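PDB 3ING: homoserine dehydrogenase from Thermoplasma acidophilum, which probably catalyses the NADP-dependent interconversion of aspartate semialdehyde and homoserine, a shared step of threonine and methionine biosynthesis. Local coordinates for residues A[184-187]-A[188-192]; A[21-24]-A[25-29]. One frame throughout, in Å; residues are numbered along the deposited sequence. Where two conformers were deposited one is given.

In the fold
Contact 2 comes first along the chain, on the second half of helix 14-29 in the NAD-binding domain, the helix that follows strand 4-10 of the mixed sheet. Contact 1 lies much later, where the chain leaves helix 173-183 and starts helix 188-198 in the homoserine dehydrogenase family region. Their centres are about 37 Å apart and their nearest atoms about 18 Å, so the two do not touch and share no helix or strand. Each is a local arrangement within one continuous run of chain: residues 184-192 start a helix near the surface, whereas in residues 21-29 side chains link neighbouring turns of a helix already under way, in the Rossmann-type NAD-binding domain.

Contact 1 (A[184-187]-A[188-192]); sequences NGRS and LRDVV. With EDO (1,2-ethanediol), chain E.
The N-cap of helix 188-198 is formed by Ser-187, whose OG accepts from Asp-190 N at 3.1 Å with an N-H...O angle of 161°. With chi1 at 68°, OG sits between the backbone N and the carbonyl carbon, turned to the amide of Asp-190. Ser-187 O begins the regular helical bonding, taking Val-191 N at 3.2 Å. Two waters link the cap to the Asp-190 carboxylate: one accepts from Ser-187 N and donates to OD2, while the other lies 2.6 Å from Ser-187 OG and reaches OD1 by a weak bond. At the guanidinium edge of Arg-189, NE donates in plane to O1 of a 1,2-ethanediol, probably from the crystallisation liquor, at 2.9 Å.

Just before the cap, Gly-185, at positive phi, is the C-prime residue of the Schellman motif that ends helix 173-183. Arg-186 then runs past the new helix, its NH2 3.6 Å from Asp-190 CB and its CB 3.8 Å from Val-191 CG2, which also lies over one guanidinium face. NH2 remains 4.6 Å from Asp-190 OD2, beyond a salt bridge; the guanidinium instead pairs through NH1 with Asp-194 and bonds to Asn-181. Val-191 itself packs against Tyr-177 and Val-178.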
loop_
_atom_site.group_PDB
_atom_site.type_symbol
_atom_site.label_atom_id
_atom_site.label_comp_id
_atom_site.label_asym_id
_atom_site.label_seq_id
_atom_site.Cartn_x
_atom_site.Cartn_y
_atom_site.Cartn_z
ATOM N N ASN A 184 -1.365 -26.475 18.785
ATOM C CA ASN A 184 -1.461 -26.290 20.239
ATOM C C ASN A 184 -2.348 -27.331 20.910
ATOM O O ASN A 184 -2.669 -27.213 22.089
ATOM C CB ASN A 184 -1.992 -24.892 20.575
ATOM C CG ASN A 184 -1.021 -23.783 20.188
ATOM O OD1 ASN A 184 0.170 -24.026 20.021
ATOM N ND2 ASN A 184 -1.530 -22.559 20.038
ATOM N N GLY A 185 -2.749 -28.348 20.164
ATOM C CA GLY A 185 -3.551 -29.426 20.701
ATOM C C GLY A 185 -5.060 -29.225 20.791
ATOM O O GLY A 185 -5.728 -29.975 21.481
ATOM N N ARG A 186 -5.621 -28.256 20.076
ATOM C CA ARG A 186 -7.061 -28.062 20.110
ATOM C C ARG A 186 -7.751 -28.966 19.075
ATOM O O ARG A 186 -7.182 -29.303 18.035
ATOM C CB ARG A 186 -7.384 -26.597 19.875
ATOM C CG ARG A 186 -6.653 -25.651 20.870
ATOM C CD ARG A 186 -7.157 -24.248 20.763
ATOM N NE ARG A 186 -8.558 -24.120 21.161
ATOM C CZ ARG A 186 -9.411 -23.228 20.640
ATOM N NH1 ARG A 186 -9.044 -22.372 19.671
ATOM N NH2 ARG A 186 -10.655 -23.192 21.084
ATOM N N SER A 187 -8.988 -29.353 19.365
ATOM C CA SER A 187 -9.781 -30.145 18.442
ATOM C C SER A 187 -10.224 -29.282 17.275
ATOM O O SER A 187 -10.314 -28.050 17.374
ATOM C CB SER A 187 -11.034 -30.720 19.146
ATOM O OG SER A 187 -11.940 -29.649 19.477
ATOM N N LEU A 188 -10.500 -29.936 16.157
ATOM C CA LEU A 188 -10.984 -29.252 14.990
ATOM C C LEU A 188 -12.283 -28.511 15.296
ATOM O O LEU A 188 -12.447 -27.355 14.910
ATOM C CB LEU A 188 -11.179 -30.232 13.823
ATOM C CG LEU A 188 -11.604 -29.650 12.472
ATOM C CD1 LEU A 188 -10.694 -28.525 12.018
ATOM C CD2 LEU A 188 -11.720 -30.721 11.354
ATOM N N ARG A 189 -13.181 -29.170 16.023
ATOM C CA ARG A 189 -14.448 -28.553 16.345
ATOM C C ARG A 189 -14.224 -27.243 17.079
ATOM O O ARG A 189 -14.792 -26.232 16.727
ATOM C CB ARG A 189 -15.284 -29.470 17.203
ATOM C CG ARG A 189 -16.763 -29.030 17.291
ATOM C CD ARG A 189 -17.542 -29.941 18.155
ATOM N NE ARG A 189 -17.199 -29.696 19.541
ATOM C CZ ARG A 189 -17.391 -30.521 20.550
ATOM N NH1 ARG A 189 -17.882 -31.731 20.403
ATOM N NH2 ARG A 189 -17.067 -30.117 21.756
ATOM N N ASP A 190 -13.370 -27.250 18.091
ATOM C CA ASP A 190 -13.168 -26.027 18.860
ATOM C C ASP A 190 -12.623 -24.868 18.034
ATOM O O ASP A 190 -13.070 -23.697 18.176
ATOM C CB ASP A 190 -12.216 -26.293 19.997
ATOM C CG ASP A 190 -12.849 -27.091 21.122
ATOM O OD1 ASP A 190 -14.056 -27.442 21.055
ATOM O OD2 ASP A 190 -12.091 -27.399 22.065
ATOM N N VAL A 191 -11.663 -25.174 17.172
ATOM C CA VAL A 191 -11.054 -24.168 16.352
ATOM C C VAL A 191 -12.068 -23.672 15.324
ATOM O O VAL A 191 -12.262 -22.456 15.167
ATOM C CB VAL A 191 -9.782 -24.671 15.617
ATOM C CG1 VAL A 191 -9.103 -23.472 14.864
ATOM C CG2 VAL A 191 -8.796 -25.348 16.589
ATOM N N VAL A 192 -12.744 -24.601 14.644
ATOM C CA VAL A 192 -13.779 -24.191 13.664
ATOM C C VAL A 192 -14.833 -23.286 14.341
ATOM O O VAL A 192 -15.274 -22.275 13.759
ATOM C CB VAL A 192 -14.473 -25.415 12.982
ATOM C CG1 VAL A 192 -15.768 -25.012 12.288
ATOM C CG2 VAL A 192 -13.473 -26.124 11.998
HETATM C C1 EDO E . -16.780 -25.717 20.495
HETATM O O1 EDO E . -16.267 -27.013 20.178
HETATM C C2 EDO E . -17.423 -25.728 21.884
HETATM O O2 EDO E . -18.311 -26.844 22.018
HETATM O O HOH W 1 -9.741 -28.351 21.892
HETATM O O HOH W 2 -13.825 -30.470 21.061
#

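Contact 2 (A[21-24]-A[25-29])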
loop_
_atom_site.group_PDB
_atom_site.type_symbol
_atom_site.label_atom_id
_atom_site.label_comp_id
_atom_site.label_asym_id
_atom_site.label_seq_id
_atom_site.Cartn_x
_atom_site.Cartn_y
_atom_site.Cartn_z
ATOM N N ARG A 21 -22.441 -1.056 7.168
ATOM C CA ARG A 21 -22.078 -0.294 8.366
ATOM C C ARG A 21 -21.034 0.756 8.039
ATOM O O ARG A 21 -21.173 1.922 8.445
ATOM C CB ARG A 21 -21.544 -1.209 9.469
ATOM C CG ARG A 21 -22.607 -2.093 10.152
ATOM C CD ARG A 21 -22.049 -2.943 11.303
ATOM N NE ARG A 21 -23.076 -3.849 11.823
ATOM C CZ ARG A 21 -23.104 -5.169 11.673
ATOM N NH1 ARG A 21 -22.141 -5.821 11.041
ATOM N NH2 ARG A 21 -24.093 -5.855 12.215
ATOM N N ILE A 22 -20.002 0.360 7.291
ATOM C CA ILE A 22 -18.919 1.283 6.920
ATOM C C ILE A 22 -19.427 2.401 6.036
ATOM O O ILE A 22 -19.108 3.559 6.266
ATOM C CB ILE A 22 -17.719 0.532 6.282
ATOM C CG1 ILE A 22 -17.059 -0.332 7.367
ATOM C CG2 ILE A 22 -16.667 1.513 5.689
ATOM C CD1 ILE A 22 -15.966 -1.273 6.911
ATOM N N ILE A 23 -20.275 2.074 5.070
ATOM C CA ILE A 23 -20.864 3.083 4.198
ATOM C C ILE A 23 -21.704 4.059 5.007
ATOM O O ILE A 23 -21.625 5.279 4.825
ATOM C CB ILE A 23 -21.729 2.447 3.054
ATOM C CG1 ILE A 23 -20.822 1.692 2.082
ATOM C CG2 ILE A 23 -22.636 3.563 2.369
ATOM C CD1 ILE A 23 -21.532 0.841 1.004
ATOM N N ASP A 24 -22.473 3.538 5.945
ATOM C CA ASP A 24 -23.339 4.384 6.734
ATOM C C ASP A 24 -22.508 5.351 7.622
ATOM O O ASP A 24 -22.807 6.558 7.718
ATOM C CB ASP A 24 -24.263 3.546 7.585
ATOM C CG ASP A 24 -25.395 4.361 8.158
ATOM O OD1 ASP A 24 -25.937 5.217 7.428
ATOM O OD2 ASP A 24 -25.741 4.134 9.328
ATOM N N ALA A 25 -21.438 4.840 8.208
ATOM C CA ALA A 25 -20.568 5.652 9.064
ATOM C C ALA A 25 -19.887 6.685 8.200
ATOM O O ALA A 25 -19.759 7.833 8.582
ATOM C CB ALA A 25 -19.547 4.766 9.789
ATOM N N SER A 26 -19.505 6.273 7.005
ATOM C CA SER A 26 -18.820 7.157 6.073
ATOM C C SER A 26 -19.676 8.305 5.626
ATOM O O SER A 26 -19.236 9.449 5.595
ATOM C CB SER A 26 -18.389 6.386 4.840
ATOM O OG SER A 26 -17.931 7.296 3.852
ATOM N N ASN A 27 -20.903 7.984 5.239
ATOM C CA ASN A 27 -21.840 8.992 4.815
ATOM C C ASN A 27 -22.075 10.009 5.930
ATOM O O ASN A 27 -22.281 11.178 5.652
ATOM C CB ASN A 27 -23.174 8.351 4.375
ATOM C CG ASN A 27 -23.063 7.596 3.038
ATOM O OD1 ASN A 27 -22.085 7.745 2.287
ATOM N ND2 ASN A 27 -24.073 6.779 2.746
ATOM N N ARG A 28 -22.059 9.559 7.184
ATOM C CA ARG A 28 -22.328 10.449 8.318
ATOM C C ARG A 28 -21.196 11.452 8.615
ATOM O O ARG A 28 -21.430 12.459 9.251
ATOM C CB ARG A 28 -22.661 9.626 9.557
ATOM C CG ARG A 28 -23.991 8.950 9.451
ATOM C CD ARG A 28 -24.229 7.988 10.608
ATOM N NE ARG A 28 -25.363 7.110 10.320
ATOM C CZ ARG A 28 -26.643 7.436 10.480
ATOM N NH1 ARG A 28 -26.988 8.626 10.959
ATOM N NH2 ARG A 28 -27.593 6.559 10.170
ATOM N N ARG A 29 -19.987 11.175 8.148
ATOM C CA ARG A 29 -18.865 12.100 8.278
ATOM C C ARG A 29 -18.977 13.178 7.236
ATOM O O ARG A 29 -18.728 14.346 7.523
ATOM C CB ARG A 29 -17.547 11.386 8.045
ATOM C CG ARG A 29 -17.155 10.431 9.129
ATOM C CD ARG A 29 -16.129 9.456 8.598
ATOM N NE ARG A 29 -14.994 10.118 7.945
ATOM C CZ ARG A 29 -14.042 9.484 7.257
ATOM N NH1 ARG A 29 -14.070 8.163 7.112
ATOM N NH2 ARG A 29 -13.050 10.176 6.703
HETATM O O HOH W 3 -26.031 6.448 4.911
#
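Asp-24 and Arg-28, one helical turn apart, meet in a salt bridge in which a single carboxylate oxygen takes two nitrogens. Arg-28 presents the side of its guanidinium, and NE and NH2 each reach Asp-24 OD2 at 3.2 Å. That oxygen lies practically in the guanidinium plane, yet the carboxylate is turned nearly perpendicular, 86° between the planes. NH2 meets the syn lone pair of OD2, whereas NE comes from well above the carboxylate plane. Asp-24 CG stands anti to the backbone N (chi1 -166°), which swings the acid towards the next turn; the arginine chain, extended from CG to NE, passes the carbonyl of Asp-24, with Arg-28 CG 3.2 Å from Asp-24 O.

The other carboxylate oxygen, OD1, receives a water at 2.8 Å, and this water accepts from Asn-27 ND2. The same ND2 also donates to the backbone O of Ile-35, so the amide ties the helix to strand 34-41. Ile-23 lies alongside Asn-27, its CG2 3.5 Å from Asn-27 ND2. Were Asp-24 an alanine, the Arg-28 guanidinium would probably lose its charged mate and be freer to turn, and the bridging water would lose its acceptor.

Underneath, backbone bonds from Ala-25, Ser-26, Asn-27 and Arg-28 back to Arg-21, Ile-22, Ile-23 and Asp-24 set the spacing of these side chains. Asp-24 and Arg-28 touch Ser-55 of helix 54-64, and Arg-21 pairs with Glu-62 there; Ile-22 packs on helix 306-321 and on Pro-161 of the second subunit. The i to i+4 salt bridge sits on the second half of helix 14-29, the helix that follows the glycine-rich turn of a Rossmann-type dinucleotide-binding domain.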